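Local coordinates for phage-like element PBSX protein XepA (Bacillus subtilis, PDB 6IA5), which is of unknown function, does not seem to be involved in host cell lysis, and assembles as a pentamer, at residues L226-V231 with K257-E262; M261-I264 with T270-V273. All blocks are in the same frame, centred on the assembly; numbering follows the deposited sequence. Where two conformers were deposited one is given.

Interaction 1: L226-V231 with K257-E262; sequences LPIRGV and KEIIME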
loop_
_atom_site.group_PDB
_atom_site.type_symbol
_atom_site.label_atom_id
_atom_site.label_comp_id
_atom_site.label_asym_id
_atom_site.label_seq_id
_atom_site.Cartn_x
_atom_site.Cartn_y
_atom_site.Cartn_z
ATOM N N LEU E 226 -5.644 9.193 44.010
ATOM C CA LEU E 226 -7.080 9.007 44.146
ATOM C C LEU E 226 -7.344 7.526 44.406
ATOM O O LEU E 226 -6.791 6.670 43.709
ATOM C CB LEU E 226 -7.751 9.423 42.832
ATOM C CG LEU E 226 -7.597 10.901 42.477
ATOM C CD1 LEU E 226 -7.579 11.099 40.964
ATOM C CD2 LEU E 226 -8.712 11.708 43.124
ATOM N N PRO E 227 -8.208 7.186 45.384
ATOM C CA PRO E 227 -8.501 5.781 45.677
ATOM C C PRO E 227 -9.289 5.179 44.519
ATOM O O PRO E 227 -10.184 5.814 43.977
ATOM C CB PRO E 227 -9.362 5.815 46.950
ATOM C CG PRO E 227 -9.326 7.267 47.426
ATOM C CD PRO E 227 -8.967 8.120 46.227
ATOM N N ILE E 228 -8.938 3.945 44.149
ATOM C CA ILE E 228 -9.669 3.199 43.129
ATOM C C ILE E 228 -10.080 1.847 43.707
ATOM O O ILE E 228 -9.509 1.395 44.699
ATOM C CB ILE E 228 -8.812 3.049 41.854
ATOM C CG1 ILE E 228 -7.521 2.270 42.142
ATOM C CG2 ILE E 228 -8.505 4.437 41.300
ATOM C CD1 ILE E 228 -6.703 1.940 40.933
ATOM N N ARG E 229 -11.080 1.222 43.074
ATOM C CA ARG E 229 -11.644 -0.030 43.552
ATOM C C ARG E 229 -11.263 -1.136 42.575
ATOM O O ARG E 229 -11.290 -0.936 41.356
ATOM C CB ARG E 229 -13.166 0.088 43.710
ATOM C CG ARG E 229 -13.912 0.351 42.405
ATOM C CD ARG E 229 -15.393 0.600 42.575
ATOM N NE ARG E 229 -16.038 0.451 41.290
ATOM C CZ ARG E 229 -16.134 1.427 40.406
ATOM N NH1 ARG E 229 -15.447 2.540 40.591
ATOM N NH2 ARG E 229 -16.911 1.289 39.350
ATOM N N GLY E 230 -10.898 -2.297 43.121
ATOM C CA GLY E 230 -10.622 -3.469 42.309
ATOM C C GLY E 230 -11.610 -4.582 42.662
ATOM O O GLY E 230 -12.296 -4.497 43.686
ATOM N N VAL E 231 -11.659 -5.612 41.811
ATOM C CA VAL E 231 -12.520 -6.757 42.034
ATOM C C VAL E 231 -11.647 -8.003 42.163
ATOM O O VAL E 231 -10.916 -8.349 41.230
ATOM C CB VAL E 231 -13.545 -6.893 40.885
ATOM C CG1 VAL E 231 -14.435 -8.122 41.083
ATOM C CG2 VAL E 231 -14.439 -5.656 40.800
ATOM N N LYS E 257 -3.822 8.289 34.551
ATOM C CA LYS E 257 -2.484 8.473 34.019
ATOM C C LYS E 257 -1.542 7.434 34.626
ATOM O O LYS E 257 -0.692 6.889 33.931
ATOM C CB LYS E 257 -1.986 9.898 34.312
ATOM C CG LYS E 257 -2.754 11.029 33.643
ATOM C CD LYS E 257 -2.214 11.385 32.265
ATOM C CE LYS E 257 -2.315 12.849 31.888
ATOM N NZ LYS E 257 -3.505 13.458 32.517
ATOM N N GLU E 258 -1.695 7.160 35.926
ATOM C CA GLU E 258 -0.824 6.206 36.593
ATOM C C GLU E 258 -1.612 5.404 37.620
ATOM O O GLU E 258 -2.613 5.890 38.155
ATOM C CB GLU E 258 0.289 6.920 37.361
ATOM C CG GLU E 258 1.174 7.761 36.471
ATOM C CD GLU E 258 2.293 8.453 37.221
ATOM O OE1 GLU E 258 2.015 9.434 37.937
ATOM O OE2 GLU E 258 3.427 7.985 37.106
ATOM N N ILE E 259 -1.096 4.210 37.929
ATOM C CA ILE E 259 -1.677 3.360 38.962
ATOM C C ILE E 259 -0.584 3.037 39.974
ATOM O O ILE E 259 0.534 2.675 39.605
ATOM C CB ILE E 259 -2.294 2.077 38.350
ATOM C CG1 ILE E 259 -3.387 2.379 37.314
ATOM C CG2 ILE E 259 -2.775 1.131 39.450
ATOM C CD1 ILE E 259 -4.562 3.171 37.844
ATOM N N ILE E 260 -0.919 3.185 41.252
ATOM C CA ILE E 260 0.031 2.912 42.316
ATOM C C ILE E 260 -0.621 1.911 43.271
ATOM O O ILE E 260 -1.786 2.064 43.650
ATOM C CB ILE E 260 0.405 4.226 43.026
ATOM C CG1 ILE E 260 1.218 5.141 42.099
ATOM C CG2 ILE E 260 1.148 3.941 44.314
ATOM C CD1 ILE E 260 1.356 6.570 42.593
ATOM N N MET E 261 0.153 0.888 43.646
ATOM C CA MET E 261 -0.271 -0.092 44.630
ATOM C C MET E 261 0.624 0.071 45.849
ATOM O O MET E 261 1.713 -0.496 45.893
ATOM C CB MET E 261 -0.095 -1.498 44.049
ATOM C CG MET E 261 -0.969 -1.730 42.811
ATOM S SD MET E 261 -2.658 -2.036 43.370
ATOM C CE MET E 261 -3.593 -1.006 42.232
ATOM N N GLU E 262 0.161 0.852 46.829
ATOM C CA GLU E 262 1.013 1.270 47.925
ATOM C C GLU E 262 0.963 0.235 49.047
ATOM O O GLU E 262 -0.117 -0.151 49.515
ATOM C CB GLU E 262 0.568 2.647 48.431
ATOM C CG GLU E 262 1.196 3.054 49.751
ATOM C CD GLU E 262 0.864 4.468 50.215
ATOM O OE1 GLU E 262 -0.067 5.082 49.668
ATOM O OE2 GLU E 262 1.552 4.980 51.101
#

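Interaction 2: M261-I264 with T270-V273; sequences MEII and TLSV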
loop_
_atom_site.group_PDB
_atom_site.type_symbol
_atom_site.label_atom_id
_atom_site.label_comp_id
_atom_site.label_asym_id
_atom_site.label_seq_id
_atom_site.Cartn_x
_atom_site.Cartn_y
_atom_site.Cartn_z
ATOM N N MET E 261 0.153 0.888 43.646
ATOM C CA MET E 261 -0.271 -0.092 44.630
ATOM C C MET E 261 0.624 0.071 45.849
ATOM O O MET E 261 1.713 -0.496 45.893
ATOM C CB MET E 261 -0.095 -1.498 44.049
ATOM C CG MET E 261 -0.969 -1.730 42.811
ATOM S SD MET E 261 -2.658 -2.036 43.370
ATOM C CE MET E 261 -3.593 -1.006 42.232
ATOM N N GLU E 262 0.161 0.852 46.829
ATOM C CA GLU E 262 1.013 1.270 47.925
ATOM C C GLU E 262 0.963 0.235 49.047
ATOM O O GLU E 262 -0.117 -0.151 49.515
ATOM C CB GLU E 262 0.568 2.647 48.431
ATOM C CG GLU E 262 1.196 3.054 49.751
ATOM C CD GLU E 262 0.864 4.468 50.215
ATOM O OE1 GLU E 262 -0.067 5.082 49.668
ATOM O OE2 GLU E 262 1.552 4.980 51.101
ATOM N N ILE E 263 2.146 -0.194 49.507
ATOM C CA ILE E 263 2.192 -0.962 50.735
ATOM C C ILE E 263 2.139 0.020 51.903
ATOM O O ILE E 263 3.083 0.777 52.109
ATOM C CB ILE E 263 3.410 -1.902 50.777
ATOM C CG1 ILE E 263 3.350 -2.930 49.644
ATOM C CG2 ILE E 263 3.495 -2.585 52.132
ATOM C CD1 ILE E 263 4.613 -3.718 49.441
ATOM N N ILE E 264 1.008 0.001 52.616
ATOM C CA ILE E 264 0.705 0.887 53.729
ATOM C C ILE E 264 1.481 0.396 54.947
ATOM O O ILE E 264 2.020 1.189 55.719
ATOM C CB ILE E 264 -0.817 0.921 54.009
ATOM C CG1 ILE E 264 -1.580 1.626 52.888
ATOM C CG2 ILE E 264 -1.128 1.562 55.363
ATOM C CD1 ILE E 264 -1.149 3.071 52.673
ATOM N N THR E 270 8.215 -10.498 53.286
ATOM C CA THR E 270 8.236 -9.560 52.178
ATOM C C THR E 270 6.981 -9.753 51.313
ATOM O O THR E 270 6.240 -10.738 51.459
ATOM C CB THR E 270 9.535 -9.697 51.379
ATOM O OG1 THR E 270 9.517 -11.039 50.904
ATOM C CG2 THR E 270 10.786 -9.445 52.198
ATOM N N LEU E 271 6.760 -8.800 50.406
ATOM C CA LEU E 271 5.575 -8.808 49.558
ATOM C C LEU E 271 5.947 -8.317 48.165
ATOM O O LEU E 271 6.648 -7.322 48.030
ATOM C CB LEU E 271 4.483 -7.939 50.197
ATOM C CG LEU E 271 3.064 -8.147 49.655
ATOM C CD1 LEU E 271 2.487 -9.469 50.152
ATOM C CD2 LEU E 271 2.147 -7.007 50.065
ATOM N N SER E 272 5.498 -9.053 47.153
ATOM C CA SER E 272 5.579 -8.605 45.774
ATOM C C SER E 272 4.184 -8.194 45.300
ATOM O O SER E 272 3.186 -8.794 45.691
ATOM C CB SER E 272 6.144 -9.689 44.892
ATOM O OG SER E 272 7.493 -9.981 45.246
ATOM N N VAL E 273 4.137 -7.159 44.462
ATOM C CA VAL E 273 2.911 -6.681 43.845
ATOM C C VAL E 273 3.213 -6.416 42.376
ATOM O O VAL E 273 3.981 -5.514 42.048
ATOM C CB VAL E 273 2.357 -5.422 44.542
ATOM C CG1 VAL E 273 1.023 -5.022 43.911
ATOM C CG2 VAL E 273 2.190 -5.614 46.051
#

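Interaction 1: L226-V231 with K257-E262
Ile228 reaches across the 226-231/257-262 contact to Ile259 and Met261, and everything that passes between the two segments is apolar. The closest approach is methyl to methyl, Ile228 CD1 to Ile259 CD1 at 4.0 Å, with the two side chains crossing obliquely. Ile228 places CG1 between its own backbone N and carbonyl carbon (chi1 61°) and then runs on extended, which carries CD1 well beyond the backbone. Ile259 responds with a bent chain (chi2 -59°) whose CD1 leans to the Ile228 side. The same Ile228 CD1 is met more loosely by the end of Met261, at 4.5 Å from CE. Within 257-262, Met261 CE folds back against Ile259 CG2 (3.6 Å), so one methyl of Ile228 faces a surface made by two residues of one strand. Phe251, Phe256, Leu201, Val203 and Phe216 pack around this cluster and bury it, Phe216 also pairing with Ile228 through the backbone.

No hydrogen bond joins the segments, whose nearest CA atoms, those of Ile228 and Ile259, are 9.0 Å apart. Polar anchors lie at the margins, among them a salt bridge from Lys257 NZ to Asp177 of a second subunit and a hydrogen bond to Pro227 O from Thr233 OG1 of that subunit.

At the start of strand 258-267, Lys257 and Glu258 both face Lys219 in a classic beta bulge. Beyond it, Ile259 lies with Ile228 on the same, inward face of a curled antiparallel sheet, on either side of strand 211-219, and the two help fill the interior of the all-beta C-terminal domain.

Interaction 2: M261-I264 with T270-V273
Met261 lies opposite Val273 and Ile263 opposite Leu271, with CA atoms 7.4 Å and 8.6 Å apart, on strands that run in opposite senses without a hydrogen bond between them. This is a beta-arch rather than a hairpin: the chain turns over between strands 258-267 and 271-278, which then face one another through their side chains across the interior of what is probably a sandwich-like fold. Each strand finds its backbone partners elsewhere, Glu262 with Lys215 on one side of the core and Leu271 with Ala184 on the other.

The tighter of the two pairs is Met261 with Val273. Val273 CG1, held anti to the backbone N (chi1 -176°), presses on the root of the methionine, 3.7 Å from CB and 4.0 Å from CG, and the two side chains cross at about a right angle. Although Met261 sets out toward the opposite strand, its chain bends at chi2 (-78°), and the sulfur and terminal methyl lead away from 270-273.

Further along, Ile263 and Leu271 point at each other and their end methyls meet. Val203 and Phe180 touch both Met261 and Val273, while His181 and Ala184 flank the isoleucine and Val205 and Ser212 lie against the leucine. On the face of 270-273 turned from 261-264, buried Ser272 OG is hydrogen-bonded to the backbone N of Asn183, which ties this strand to 181-184. Where the two end methyls touch, Ile263 CD1 stands 4.2 Å from Leu271 CD2, the latter branch lying also 4.2 Å from Val273 CG2 on its own strand.

How the interactions relate
Both contacts are buried and purely apolar, and both use strand 258-267, about 13 Å apart between centres. Met261 joins them: its CB and CG serve interaction 2, whereas its bent-back CE serves interaction 1, so a single side chain spans two parts of the core. Interaction 2 is the more extensive, burying 173 Å² against 88 Å², and joins facing strands that are consecutive in the chain, whereas interaction 1 joins next-but-one strands of the same sheet. Their surroundings differ too: the segments of interaction 1 reach a second subunit at their edges, by packing as well as by polar bonds, while no other chain of the assembly touches those of interaction 2.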